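Local structure of beta sliding clamp (Bartonella birtlesii LL-WM9, 6PTR) at residues R10-R15 / G92-L97; R15-K20 / E63-N68; N40-A45 / A74-A79; Q51-D56 / I124-S129. The protein probably encircles DNA as a ring-shaped head-to-tail homodimer, tethering DNA polymerases and other proteins to the template and making them processive. One frame throughout, in Å; residues are numbered along the deposited sequence.

Contact 1 (R10-R15 / G92-L97)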
loop_
_atom_site.group_PDB
_atom_site.type_symbol
_atom_site.label_atom_id
_atom_site.label_comp_id
_atom_site.label_asym_id
_atom_site.label_seq_id
_atom_site.Cartn_x
_atom_site.Cartn_y
_atom_site.Cartn_z
ATOM N N ARG C 10 -28.398 -24.650 -6.587
ATOM C CA ARG C 10 -27.820 -25.119 -5.333
ATOM C C ARG C 10 -26.527 -25.851 -5.661
ATOM O O ARG C 10 -26.553 -26.880 -6.340
ATOM C CB ARG C 10 -28.785 -26.036 -4.580
ATOM C CG ARG C 10 -28.229 -26.431 -3.238
ATOM C CD ARG C 10 -29.257 -27.066 -2.339
ATOM N NE ARG C 10 -28.597 -27.642 -1.173
ATOM C CZ ARG C 10 -28.379 -26.981 -0.038
ATOM N NH1 ARG C 10 -28.791 -25.727 0.086
ATOM N NH2 ARG C 10 -27.755 -27.576 0.971
ATOM N N ILE C 11 -25.395 -25.328 -5.199
ATOM C CA ILE C 11 -24.102 -25.949 -5.475
ATOM C C ILE C 11 -23.268 -25.948 -4.207
ATOM O O ILE C 11 -23.369 -25.042 -3.379
ATOM C CB ILE C 11 -23.340 -25.232 -6.608
ATOM C CG1 ILE C 11 -23.194 -23.746 -6.288
ATOM C CG2 ILE C 11 -24.073 -25.448 -7.926
ATOM C CD1 ILE C 11 -22.387 -22.939 -7.362
ATOM N N THR C 12 -22.457 -26.990 -4.051
ATOM C CA THR C 12 -21.469 -27.059 -2.978
ATOM C C THR C 12 -20.097 -27.044 -3.632
ATOM O O THR C 12 -19.804 -27.912 -4.453
ATOM C CB THR C 12 -21.652 -28.332 -2.144
ATOM O OG1 THR C 12 -22.946 -28.324 -1.533
ATOM C CG2 THR C 12 -20.574 -28.435 -1.051
ATOM N N VAL C 13 -19.263 -26.061 -3.285
ATOM C CA VAL C 13 -17.978 -25.911 -3.954
ATOM C C VAL C 13 -16.858 -25.902 -2.927
ATOM O O VAL C 13 -17.060 -25.593 -1.752
ATOM C CB VAL C 13 -17.933 -24.632 -4.793
ATOM C CG1 VAL C 13 -19.010 -24.702 -5.861
ATOM C CG2 VAL C 13 -18.124 -23.429 -3.883
ATOM N N ASP C 14 -15.658 -26.258 -3.389
ATOM C CA ASP C 14 -14.475 -26.129 -2.556
ATOM C C ASP C 14 -14.139 -24.652 -2.431
ATOM O O ASP C 14 -14.097 -23.931 -3.431
ATOM C CB ASP C 14 -13.314 -26.914 -3.172
ATOM C CG ASP C 14 -12.020 -26.764 -2.393
ATOM O OD1 ASP C 14 -11.906 -27.343 -1.292
ATOM O OD2 ASP C 14 -11.106 -26.075 -2.896
ATOM N N ARG C 15 -13.893 -24.194 -1.201
ATOM C CA ARG C 15 -13.624 -22.770 -1.006
ATOM C C ARG C 15 -12.405 -22.321 -1.810
ATOM O O ARG C 15 -12.448 -21.297 -2.501
ATOM C CB ARG C 15 -13.438 -22.476 0.478
ATOM C CG ARG C 15 -13.081 -21.029 0.766
ATOM C CD ARG C 15 -11.571 -20.838 0.847
ATOM N NE ARG C 15 -11.236 -19.431 1.055
ATOM C CZ ARG C 15 -10.027 -18.907 0.880
ATOM N NH1 ARG C 15 -9.011 -19.661 0.469
ATOM N NH2 ARG C 15 -9.837 -17.613 1.102
ATOM N N GLY C 92 -9.758 -25.103 2.706
ATOM C CA GLY C 92 -10.143 -26.471 2.977
ATOM C C GLY C 92 -11.565 -26.658 3.454
ATOM O O GLY C 92 -11.959 -27.794 3.744
ATOM N N SER C 93 -12.348 -25.595 3.550
ATOM C CA SER C 93 -13.762 -25.696 3.862
ATOM C C SER C 93 -14.572 -25.826 2.574
ATOM O O SER C 93 -14.046 -25.685 1.465
ATOM C CB SER C 93 -14.219 -24.473 4.647
ATOM O OG SER C 93 -14.016 -23.299 3.877
ATOM N N GLU C 94 -15.868 -26.104 2.732
ATOM C CA GLU C 94 -16.815 -26.125 1.624
ATOM C C GLU C 94 -17.811 -24.987 1.779
ATOM O O GLU C 94 -18.074 -24.507 2.881
ATOM C CB GLU C 94 -17.575 -27.455 1.551
ATOM C CG GLU C 94 -16.726 -28.613 1.081
ATOM C CD GLU C 94 -17.523 -29.889 0.910
ATOM O OE1 GLU C 94 -18.457 -30.128 1.713
ATOM O OE2 GLU C 94 -17.210 -30.650 -0.032
ATOM N N ILE C 95 -18.371 -24.563 0.655
ATOM C CA ILE C 95 -19.324 -23.461 0.620
ATOM C C ILE C 95 -20.545 -23.935 -0.140
ATOM O O ILE C 95 -20.412 -24.438 -1.256
ATOM C CB ILE C 95 -18.746 -22.222 -0.081
ATOM C CG1 ILE C 95 -17.430 -21.799 0.554
ATOM C CG2 ILE C 95 -19.739 -21.084 -0.015
ATOM C CD1 ILE C 95 -16.733 -20.736 -0.275
ATOM N N VAL C 96 -21.725 -23.737 0.437
ATOM C CA VAL C 96 -22.979 -24.022 -0.251
ATOM C C VAL C 96 -23.581 -22.708 -0.731
ATOM O O VAL C 96 -23.853 -21.810 0.074
ATOM C CB VAL C 96 -23.962 -24.775 0.656
ATOM C CG1 VAL C 96 -25.272 -25.025 -0.097
ATOM C CG2 VAL C 96 -23.360 -26.100 1.134
ATOM N N LEU C 97 -23.776 -22.587 -2.043
ATOM C CA LEU C 97 -24.372 -21.413 -2.663
ATOM C C LEU C 97 -25.750 -21.810 -3.175
ATOM O O LEU C 97 -25.876 -22.781 -3.931
ATOM C CB LEU C 97 -23.481 -20.900 -3.802
ATOM C CG LEU C 97 -22.018 -20.699 -3.378
ATOM C CD1 LEU C 97 -21.087 -20.532 -4.579
ATOM C CD2 LEU C 97 -21.902 -19.517 -2.472
HETATM O O HOH W 1 -10.983 -25.329 0.127
#
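Strand 10-14 runs antiparallel to residues 94-97, the short axes approaching to 4.6 Å at 158°, with I11/L97 and V13/I95 as hydrogen-bonded pairs and T12/V96 and D14/E94 as non-hydrogen-bonded pairs. Four N-H···O=C bonds grip the two hydrogen-bonded pairs; V13 N reaches I95 O at 2.8 Å. Past the strand, R15 N adds a longer bond of 3.1 Å to S93 O, coming from above the carbonyl plane.

On the buried face, I11, V13, I95 and L97 make an apolar layer, with I11 CG1 3.8 Å from L97 CB and V13 CG2 4.0 Å from I95 CB. V13 and L97 of this layer also touch F18 of helix 15-26. The pairing places strand 10-14 at the edge, within this chain, of the N-terminal domain's four-stranded antiparallel sheet, in the processivity-factor fold whose sheets form the ring's outer layer and whose helices line its inner side.

The other face is more polar. R10 CG stands anti to the backbone N, and the chain runs extended to NE, laying one guanidinium face over V96 CG1, 3.6 Å from R10 NH1. NE itself forms a salt bridge with E70. T12 OG1 lies 3.5 Å from V96 CG2. D14 is the N-cap of helix 15-26: its OD2 takes the N-H of Q17, while OD1 receives a hydrogen from a water 2.6 Å away that also accepts a weak bond from G92 N.

Contact 2 (R15-K20 / E63-N68); sequences RSQFFK and ESFTVN
F65 of strand 59-69 reaches across to residues 15-20 of helix 15-26; the short axes of 15-20 and 63-66 pass 9.8 Å apart, a gap bridged mainly by side chains, without hydrogen bonds. The ring leaves with CG in the crowded position between N and carbonyl carbon (chi1 56°), and two helix neighbours receive it closely. Its tip, F65 CZ, comes to 3.7 Å from F18 CD1, in plane at the edge of the F18 ring. Q17, bent at chi2, makes an off-centre CH-pi contact, with its CG 4.2 Å from the F65 ring centroid. The bend turns the Q17 amide to within 18° of the F65 ring plane and leaves NE2 3.8 Å from F65 CB.

Toward E63 the packing loosens. Its OE1 stays 4.2 Å from Q17 NE2 and is instead hydrogen-bonded to S21 OG, one helical turn after Q17. The exposed K20 carries its amine away from the strand, where NZ makes a long, weak ion pair with E223. The contact lays helix 15-26 on strand 59-69 of the sheet shared with the central domain; V13 of the neighbouring four-stranded sheet touches both F18 and F65 in this helix-on-sheet packing of the DNA processivity-factor fold.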
loop_
_atom_site.group_PDB
_atom_site.type_symbol
_atom_site.label_atom_id
_atom_site.label_comp_id
_atom_site.label_asym_id
_atom_site.label_seq_id
_atom_site.Cartn_x
_atom_site.Cartn_y
_atom_site.Cartn_z
ATOM N N ARG C 15 -13.893 -24.194 -1.201
ATOM C CA ARG C 15 -13.624 -22.770 -1.006
ATOM C C ARG C 15 -12.405 -22.321 -1.810
ATOM O O ARG C 15 -12.448 -21.297 -2.501
ATOM C CB ARG C 15 -13.438 -22.476 0.478
ATOM C CG ARG C 15 -13.081 -21.029 0.766
ATOM C CD ARG C 15 -11.571 -20.838 0.847
ATOM N NE ARG C 15 -11.236 -19.431 1.055
ATOM C CZ ARG C 15 -10.027 -18.907 0.880
ATOM N NH1 ARG C 15 -9.011 -19.661 0.469
ATOM N NH2 ARG C 15 -9.837 -17.613 1.102
ATOM N N SER C 16 -11.309 -23.082 -1.737
ATOM C CA SER C 16 -10.069 -22.637 -2.366
ATOM C C SER C 16 -10.198 -22.601 -3.881
ATOM O O SER C 16 -9.742 -21.651 -4.525
ATOM C CB SER C 16 -8.911 -23.531 -1.940
ATOM O OG SER C 16 -8.531 -23.222 -0.615
ATOM N N GLN C 17 -10.833 -23.615 -4.462
ATOM C CA GLN C 17 -11.089 -23.604 -5.897
ATOM C C GLN C 17 -11.966 -22.422 -6.297
ATOM O O GLN C 17 -11.673 -21.714 -7.273
ATOM C CB GLN C 17 -11.737 -24.925 -6.313
ATOM C CG GLN C 17 -12.322 -24.886 -7.708
ATOM C CD GLN C 17 -11.245 -24.781 -8.757
ATOM O OE1 GLN C 17 -10.411 -25.679 -8.892
ATOM N NE2 GLN C 17 -11.239 -23.677 -9.497
ATOM N N PHE C 18 -13.061 -22.200 -5.563
ATOM C CA PHE C 18 -13.971 -21.105 -5.881
ATOM C C PHE C 18 -13.280 -19.751 -5.759
ATOM O O PHE C 18 -13.497 -18.853 -6.584
ATOM C CB PHE C 18 -15.187 -21.149 -4.956
ATOM C CG PHE C 18 -16.275 -20.179 -5.344
ATOM C CD1 PHE C 18 -17.036 -20.405 -6.477
ATOM C CD2 PHE C 18 -16.555 -19.071 -4.570
ATOM C CE1 PHE C 18 -18.033 -19.521 -6.855
ATOM C CE2 PHE C 18 -17.562 -18.183 -4.950
ATOM C CZ PHE C 18 -18.296 -18.421 -6.106
ATOM N N PHE C 19 -12.456 -19.593 -4.724
ATOM C CA PHE C 19 -11.729 -18.344 -4.504
ATOM C C PHE C 19 -10.769 -18.064 -5.651
ATOM O O PHE C 19 -10.682 -16.931 -6.141
ATOM C CB PHE C 19 -10.974 -18.447 -3.185
ATOM C CG PHE C 19 -10.317 -17.164 -2.752
ATOM C CD1 PHE C 19 -11.071 -16.013 -2.573
ATOM C CD2 PHE C 19 -8.961 -17.123 -2.510
ATOM C CE1 PHE C 19 -10.467 -14.825 -2.156
ATOM C CE2 PHE C 19 -8.348 -15.943 -2.097
ATOM C CZ PHE C 19 -9.109 -14.796 -1.924
ATOM N N LYS C 20 -10.035 -19.094 -6.087
ATOM C CA LYS C 20 -9.109 -18.930 -7.200
ATOM C C LYS C 20 -9.840 -18.511 -8.466
ATOM O O LYS C 20 -9.410 -17.581 -9.158
ATOM C CB LYS C 20 -8.330 -20.223 -7.442
ATOM C CG LYS C 20 -7.250 -20.057 -8.506
ATOM C CD LYS C 20 -6.338 -21.272 -8.601
ATOM C CE LYS C 20 -5.165 -21.012 -9.545
ATOM N NZ LYS C 20 -4.147 -20.089 -8.963
ATOM N N GLU C 63 -14.508 -18.026 -16.374
ATOM C CA GLU C 63 -13.731 -19.175 -15.949
ATOM C C GLU C 63 -14.707 -20.233 -15.488
ATOM O O GLU C 63 -15.739 -19.907 -14.901
ATOM C CB GLU C 63 -12.762 -18.888 -14.814
ATOM C CG GLU C 63 -11.814 -20.114 -14.657
ATOM C CD GLU C 63 -11.051 -20.077 -13.398
ATOM O OE1 GLU C 63 -10.812 -21.144 -12.796
ATOM O OE2 GLU C 63 -10.706 -18.958 -12.999
ATOM N N SER C 64 -14.378 -21.488 -15.751
ATOM C CA SER C 64 -15.281 -22.574 -15.426
ATOM C C SER C 64 -14.521 -23.629 -14.657
ATOM O O SER C 64 -13.319 -23.805 -14.860
ATOM C CB SER C 64 -15.863 -23.187 -16.690
ATOM O OG SER C 64 -16.292 -22.152 -17.557
ATOM N N PHE C 65 -15.236 -24.346 -13.788
ATOM C CA PHE C 65 -14.636 -25.492 -13.120
ATOM C C PHE C 65 -15.688 -26.572 -12.896
ATOM O O PHE C 65 -16.886 -26.293 -12.798
ATOM C CB PHE C 65 -13.972 -25.107 -11.781
ATOM C CG PHE C 65 -14.876 -24.412 -10.798
ATOM C CD1 PHE C 65 -15.183 -23.067 -10.931
ATOM C CD2 PHE C 65 -15.396 -25.106 -9.711
ATOM C CE1 PHE C 65 -16.000 -22.424 -10.012
ATOM C CE2 PHE C 65 -16.205 -24.460 -8.777
ATOM C CZ PHE C 65 -16.508 -23.122 -8.929
ATOM N N THR C 66 -15.193 -27.798 -12.753
ATOM C CA THR C 66 -16.032 -28.984 -12.619
ATOM C C THR C 66 -16.549 -29.108 -11.193
ATOM O O THR C 66 -15.770 -29.054 -10.240
ATOM C CB THR C 66 -15.227 -30.221 -13.005
ATOM O OG1 THR C 66 -14.950 -30.188 -14.418
ATOM C CG2 THR C 66 -15.986 -31.491 -12.634
ATOM N N VAL C 67 -17.868 -29.244 -11.048
ATOM C CA VAL C 67 -18.535 -29.417 -9.754
ATOM C C VAL C 67 -19.701 -30.360 -9.950
ATOM O O VAL C 67 -20.447 -30.221 -10.919
ATOM C CB VAL C 67 -19.118 -28.108 -9.170
ATOM C CG1 VAL C 67 -19.527 -28.323 -7.716
ATOM C CG2 VAL C 67 -18.179 -26.966 -9.297
ATOM N N ASN C 68 -19.894 -31.282 -9.019
ATOM C CA ASN C 68 -21.178 -31.972 -8.954
ATOM C C ASN C 68 -22.248 -30.959 -8.548
ATOM O O ASN C 68 -22.138 -30.323 -7.495
ATOM C CB ASN C 68 -21.136 -33.126 -7.964
ATOM C CG ASN C 68 -22.494 -33.781 -7.799
ATOM O OD1 ASN C 68 -23.151 -33.641 -6.766
ATOM N ND2 ASN C 68 -22.935 -34.460 -8.827
#

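Contact 3 (N40-A45 / A74-A79)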
loop_
_atom_site.group_PDB
_atom_site.type_symbol
_atom_site.label_atom_id
_atom_site.label_comp_id
_atom_site.label_asym_id
_atom_site.label_seq_id
_atom_site.Cartn_x
_atom_site.Cartn_y
_atom_site.Cartn_z
ATOM N N ASN C 40 -21.756 -7.037 -10.772
ATOM C CA ASN C 40 -22.007 -8.402 -10.340
ATOM C C ASN C 40 -21.216 -9.405 -11.164
ATOM O O ASN C 40 -20.855 -9.149 -12.317
ATOM C CB ASN C 40 -23.499 -8.713 -10.432
ATOM C CG ASN C 40 -24.281 -8.074 -9.304
ATOM O OD1 ASN C 40 -23.792 -7.156 -8.628
ATOM N ND2 ASN C 40 -25.494 -8.551 -9.086
ATOM N N VAL C 41 -20.939 -10.566 -10.551
ATOM C CA VAL C 41 -20.433 -11.724 -11.281
ATOM C C VAL C 41 -21.599 -12.669 -11.523
ATOM O O VAL C 41 -22.431 -12.899 -10.633
ATOM C CB VAL C 41 -19.293 -12.433 -10.525
ATOM C CG1 VAL C 41 -19.723 -12.794 -9.113
ATOM C CG2 VAL C 41 -18.883 -13.717 -11.272
ATOM N N LEU C 42 -21.693 -13.183 -12.746
ATOM C CA LEU C 42 -22.686 -14.198 -13.072
ATOM C C LEU C 42 -22.151 -15.558 -12.667
ATOM O O LEU C 42 -21.022 -15.912 -13.011
ATOM C CB LEU C 42 -23.003 -14.196 -14.568
ATOM C CG LEU C 42 -23.831 -15.394 -15.080
ATOM C CD1 LEU C 42 -25.232 -15.403 -14.441
ATOM C CD2 LEU C 42 -23.919 -15.360 -16.576
ATOM N N ILE C 43 -22.964 -16.317 -11.934
ATOM C CA ILE C 43 -22.643 -17.690 -11.552
ATOM C C ILE C 43 -23.629 -18.571 -12.278
ATOM O O ILE C 43 -24.838 -18.403 -12.099
ATOM C CB ILE C 43 -22.761 -17.914 -10.035
ATOM C CG1 ILE C 43 -21.909 -16.915 -9.261
ATOM C CG2 ILE C 43 -22.356 -19.374 -9.681
ATOM C CD1 ILE C 43 -22.027 -17.095 -7.759
ATOM N N ASP C 44 -23.139 -19.505 -13.100
ATOM C CA ASP C 44 -24.024 -20.331 -13.922
ATOM C C ASP C 44 -23.622 -21.780 -13.724
ATOM O O ASP C 44 -22.524 -22.176 -14.125
ATOM C CB ASP C 44 -23.939 -19.933 -15.402
ATOM C CG ASP C 44 -25.211 -20.240 -16.169
ATOM O OD1 ASP C 44 -25.906 -21.218 -15.823
ATOM O OD2 ASP C 44 -25.518 -19.513 -17.137
ATOM N N ALA C 45 -24.514 -22.574 -13.118
ATOM C CA ALA C 45 -24.235 -23.955 -12.755
ATOM C C ALA C 45 -25.105 -24.887 -13.590
ATOM O O ALA C 45 -26.333 -24.859 -13.485
ATOM C CB ALA C 45 -24.496 -24.173 -11.268
ATOM N N ALA C 74 -28.732 -20.345 -12.126
ATOM C CA ALA C 74 -27.789 -19.248 -12.239
ATOM C C ALA C 74 -28.294 -18.053 -11.447
ATOM O O ALA C 74 -29.480 -17.939 -11.123
ATOM C CB ALA C 74 -27.568 -18.850 -13.703
ATOM N N ILE C 75 -27.363 -17.141 -11.163
ATOM C CA ILE C 75 -27.670 -15.942 -10.393
ATOM C C ILE C 75 -26.476 -15.015 -10.551
ATOM O O ILE C 75 -25.371 -15.467 -10.856
ATOM C CB ILE C 75 -27.924 -16.316 -8.906
ATOM C CG1 ILE C 75 -28.527 -15.143 -8.135
ATOM C CG2 ILE C 75 -26.637 -16.758 -8.227
ATOM C CD1 ILE C 75 -29.942 -14.853 -8.515
ATOM N N THR C 76 -26.690 -13.710 -10.364
ATOM C CA THR C 76 -25.557 -12.790 -10.356
ATOM C C THR C 76 -25.473 -12.141 -8.980
ATOM O O THR C 76 -26.494 -11.921 -8.320
ATOM C CB THR C 76 -25.639 -11.709 -11.468
ATOM O OG1 THR C 76 -26.497 -10.641 -11.045
ATOM C CG2 THR C 76 -26.158 -12.298 -12.768
ATOM N N VAL C 77 -24.241 -11.894 -8.534
ATOM C CA VAL C 77 -23.912 -11.558 -7.148
ATOM C C VAL C 77 -22.905 -10.416 -7.193
ATOM O O VAL C 77 -21.999 -10.461 -8.036
ATOM C CB VAL C 77 -23.296 -12.770 -6.413
ATOM C CG1 VAL C 77 -23.244 -12.548 -4.928
ATOM C CG2 VAL C 77 -24.042 -14.078 -6.755
ATOM N N PRO C 78 -23.002 -9.389 -6.334
ATOM C CA PRO C 78 -21.972 -8.331 -6.341
ATOM C C PRO C 78 -20.569 -8.902 -6.172
ATOM O O PRO C 78 -20.302 -9.647 -5.227
ATOM C CB PRO C 78 -22.383 -7.437 -5.169
ATOM C CG PRO C 78 -23.904 -7.619 -5.111
ATOM C CD PRO C 78 -24.077 -9.088 -5.365
ATOM N N ALA C 79 -19.673 -8.578 -7.114
ATOM C CA ALA C 79 -18.466 -9.385 -7.269
ATOM C C ALA C 79 -17.422 -9.073 -6.200
ATOM O O ALA C 79 -16.786 -9.997 -5.681
ATOM C CB ALA C 79 -17.874 -9.200 -8.668
#
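N40 holds CG anti to its carbonyl carbon (chi1 -76°), and T76 holds OG1 in the crowded position between backbone N and carbonyl carbon (chi1 82°); these torsions bring amide and hydroxyl within reach of each other. The two side chains cross at about a right angle, and N40 ND2 gives T76 OG1 a nearly straight bond of 3.0 Å (172° at the hydrogen), with OG1 practically in the amide plane. T76 OG1 is also hydrogen-bonded to L121 O, so the buried hydroxyl is held by two bonds, and the one from ND2 orients the N40 amide. N40 OD1 is thereby turned against the proline, 3.2 Å from P78 CA.

Beyond this the strands form an antiparallel edge pairing in the N-terminal domain of the processivity-factor fold. V41 and V77, then I43 and I75, form hydrogen-bonded pairs with two bonds each, V41 N to V77 O being the shortest at 2.7 Å. On their face I43 CD1 lies 3.8 Å from V77 CG2, and V41 CB lies 4.0 Å from A79 CB. On the other face L42 CD1 nestles 3.6 Å from T76 CG2, and D44 OD1 rests 3.6 Å from A74 CB while its OD2 forms a salt bridge with K123.

Strand 71-78 is outermost, within this chain, in the sheet that continues into the central domain, and strand 40-46 separates it from strand 49-55. P78 is the N-cap of helix 79-88, V41 packs on L22 and V25 of helix 15-26, and I75 and V77 touch M107 of strand 106-111.

Contact 4 (Q51-D56 / I124-S129). With EDO (1,2-ethanediol), chain Q.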
loop_
_atom_site.group_PDB
_atom_site.type_symbol
_atom_site.label_atom_id
_atom_site.label_comp_id
_atom_site.label_asym_id
_atom_site.label_seq_id
_atom_site.Cartn_x
_atom_site.Cartn_y
_atom_site.Cartn_z
ATOM N N GLN C 51 -19.715 -21.878 -14.213
ATOM C CA GLN C 51 -19.035 -20.828 -14.958
ATOM C C GLN C 51 -19.233 -19.516 -14.228
ATOM O O GLN C 51 -20.358 -19.199 -13.821
ATOM C CB GLN C 51 -19.559 -20.705 -16.385
ATOM C CG GLN C 51 -18.731 -19.720 -17.204
ATOM C CD GLN C 51 -19.332 -19.423 -18.553
ATOM O OE1 GLN C 51 -18.927 -20.001 -19.556
ATOM N NE2 GLN C 51 -20.296 -18.507 -18.587
ATOM N N LEU C 52 -18.142 -18.771 -14.047
ATOM C CA LEU C 52 -18.174 -17.402 -13.542
ATOM C C LEU C 52 -17.938 -16.468 -14.717
ATOM O O LEU C 52 -17.048 -16.717 -15.528
ATOM C CB LEU C 52 -17.093 -17.179 -12.477
ATOM C CG LEU C 52 -17.136 -18.170 -11.308
ATOM C CD1 LEU C 52 -16.020 -17.899 -10.323
ATOM C CD2 LEU C 52 -18.513 -18.137 -10.628
ATOM N N LYS C 53 -18.725 -15.393 -14.815
ATOM C CA LYS C 53 -18.565 -14.439 -15.913
ATOM C C LYS C 53 -18.612 -13.031 -15.335
ATOM O O LYS C 53 -19.459 -12.743 -14.487
ATOM C CB LYS C 53 -19.679 -14.619 -16.961
ATOM C CG LYS C 53 -19.584 -13.703 -18.190
ATOM C CD LYS C 53 -20.800 -13.845 -19.150
ATOM C CE LYS C 53 -20.757 -15.099 -19.978
ATOM N NZ LYS C 53 -21.825 -15.069 -21.033
ATOM N N ALA C 54 -17.701 -12.158 -15.781
ATOM C CA ALA C 54 -17.778 -10.741 -15.439
ATOM C C ALA C 54 -17.500 -9.939 -16.700
ATOM O O ALA C 54 -16.836 -10.428 -17.611
ATOM C CB ALA C 54 -16.766 -10.342 -14.338
ATOM N N THR C 55 -18.000 -8.700 -16.750
ATOM C CA THR C 55 -17.822 -7.895 -17.955
ATOM C C THR C 55 -17.901 -6.428 -17.566
ATOM O O THR C 55 -18.533 -6.068 -16.571
ATOM C CB THR C 55 -18.876 -8.197 -19.040
ATOM O OG1 THR C 55 -18.572 -7.453 -20.232
ATOM C CG2 THR C 55 -20.265 -7.787 -18.577
ATOM N N ASP C 56 -17.218 -5.583 -18.334
ATOM C CA ASP C 56 -17.489 -4.155 -18.280
ATOM C C ASP C 56 -18.069 -3.636 -19.596
ATOM O O ASP C 56 -18.054 -2.425 -19.837
ATOM C CB ASP C 56 -16.224 -3.388 -17.888
ATOM C CG ASP C 56 -15.137 -3.435 -18.953
ATOM O OD1 ASP C 56 -15.363 -3.943 -20.066
ATOM O OD2 ASP C 56 -14.032 -2.934 -18.654
ATOM N N ILE C 124 -30.962 -13.123 -16.285
ATOM C CA ILE C 124 -31.526 -12.505 -17.484
ATOM C C ILE C 124 -31.129 -11.043 -17.614
ATOM O O ILE C 124 -31.135 -10.507 -18.723
ATOM C CB ILE C 124 -33.068 -12.610 -17.550
ATOM C CG1 ILE C 124 -33.724 -12.023 -16.296
ATOM C CG2 ILE C 124 -33.515 -14.031 -17.861
ATOM C CD1 ILE C 124 -35.190 -11.729 -16.493
ATOM N N ASP C 125 -30.809 -10.375 -16.502
ATOM C CA ASP C 125 -30.351 -8.993 -16.562
ATOM C C ASP C 125 -28.917 -8.880 -17.051
ATOM O O ASP C 125 -28.508 -7.801 -17.491
ATOM C CB ASP C 125 -30.427 -8.327 -15.183
ATOM C CG ASP C 125 -31.847 -8.136 -14.678
ATOM O OD1 ASP C 125 -32.798 -8.281 -15.472
ATOM O OD2 ASP C 125 -31.999 -7.834 -13.468
ATOM N N PHE C 126 -28.143 -9.957 -16.963
ATOM C CA PHE C 126 -26.709 -9.888 -17.215
ATOM C C PHE C 126 -26.427 -9.811 -18.711
ATOM O O PHE C 126 -27.135 -10.432 -19.513
ATOM C CB PHE C 126 -26.006 -11.097 -16.612
ATOM C CG PHE C 126 -24.534 -10.893 -16.414
ATOM C CD1 PHE C 126 -24.086 -10.191 -15.318
ATOM C CD2 PHE C 126 -23.619 -11.358 -17.332
ATOM C CE1 PHE C 126 -22.723 -9.986 -15.122
ATOM C CE2 PHE C 126 -22.251 -11.141 -17.134
ATOM C CZ PHE C 126 -21.823 -10.461 -16.038
ATOM N N PRO C 127 -25.422 -9.033 -19.118
ATOM C CA PRO C 127 -25.079 -8.958 -20.545
ATOM C C PRO C 127 -24.647 -10.316 -21.070
ATOM O O PRO C 127 -23.813 -11.002 -20.475
ATOM C CB PRO C 127 -23.918 -7.951 -20.582
ATOM C CG PRO C 127 -24.099 -7.118 -19.354
ATOM C CD PRO C 127 -24.655 -8.073 -18.310
ATOM N N GLU C 128 -25.224 -10.705 -22.190
ATOM C CA GLU C 128 -24.767 -11.875 -22.916
ATOM C C GLU C 128 -24.618 -11.470 -24.368
ATOM O O GLU C 128 -25.473 -10.759 -24.901
ATOM C CB GLU C 128 -25.737 -13.051 -22.776
ATOM C CG GLU C 128 -25.278 -14.282 -23.538
ATOM C CD GLU C 128 -25.950 -15.561 -23.085
ATOM O OE1 GLU C 128 -26.942 -15.497 -22.330
ATOM O OE2 GLU C 128 -25.471 -16.641 -23.494
ATOM N N SER C 129 -23.518 -11.882 -24.984
ATOM C CA SER C 129 -23.248 -11.599 -26.385
ATOM C C SER C 129 -23.722 -12.746 -27.273
ATOM O O SER C 129 -23.921 -13.875 -26.821
ATOM C CB SER C 129 -21.750 -11.374 -26.609
ATOM O OG SER C 129 -21.241 -10.383 -25.739
HETATM C C1 EDO Q . -16.876 -8.075 -25.355
HETATM O O1 EDO Q . -17.664 -7.030 -25.939
HETATM C C2 EDO Q . -17.801 -9.019 -24.600
HETATM O O2 EDO Q . -18.185 -10.107 -25.451
HETATM O O HOH W 2 -21.408 -13.169 -23.465
#
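Strand 49-55 belongs to the long antiparallel sheet that runs from the N-terminal into the central domain of this processivity-factor fold, and the loop 124-129, on the way between the two domains, lies against one of its faces. K53 reaches across to the loop. From CB, which aims at the loop, the chain leaves with CG anti to the backbone N; CG comes to 3.8 Å from F126 CE2 and CD to 3.7 Å from the same ring atom. A turn at chi3 (-76°) then carries the tip past the ring, where NZ donates to a water 3.1 Å away. The same water accepts the N-H of S129 at 2.9 Å, so strand and loop are joined through solvent. E128 OE2 stays 4.7 Å from K53 NZ, which also makes a long, weak ion pair with E60 on strand 59-69.

F126 pushes its ring tip toward the strand: CZ lies 3.6 Å from K53 O, and A54 CA sits at the ring edge. T55 meets P127 CG through its CG2 at 4.0 Å, while its OG1 is occupied by bonds to L57 N and L59 O. P127 CD in turn covers one face of the F126 ring near the rim. At the end of the loop S129 OG is hydrogen-bonded to O2 of a 1,2-ethanediol, probably from the crystallisation liquor, at 3.1 Å.

How the contacts relate
All four contacts lie in the N-terminal domain. Contacts 1 and 2 have centres about 9 Å apart and share R15, where strand 10-14 passes into helix 15-26. Along the chain, contacts 2 and 3 are nested inside the loop closed by contact 1, while contact 4 crosses the other three, its segments alternating with theirs. Contacts 3 and 4, about 8 Å apart between centres, involve adjacent strands 40-46 and 49-55; contact 2 adds strand 59-69 to the same sheet, which continues into the central domain. F18 ties them together by touching L97, I43 and L52. The four contacts thus join helix 15-26, two sheets and the loop before strand 136-141 within one domain of the ring.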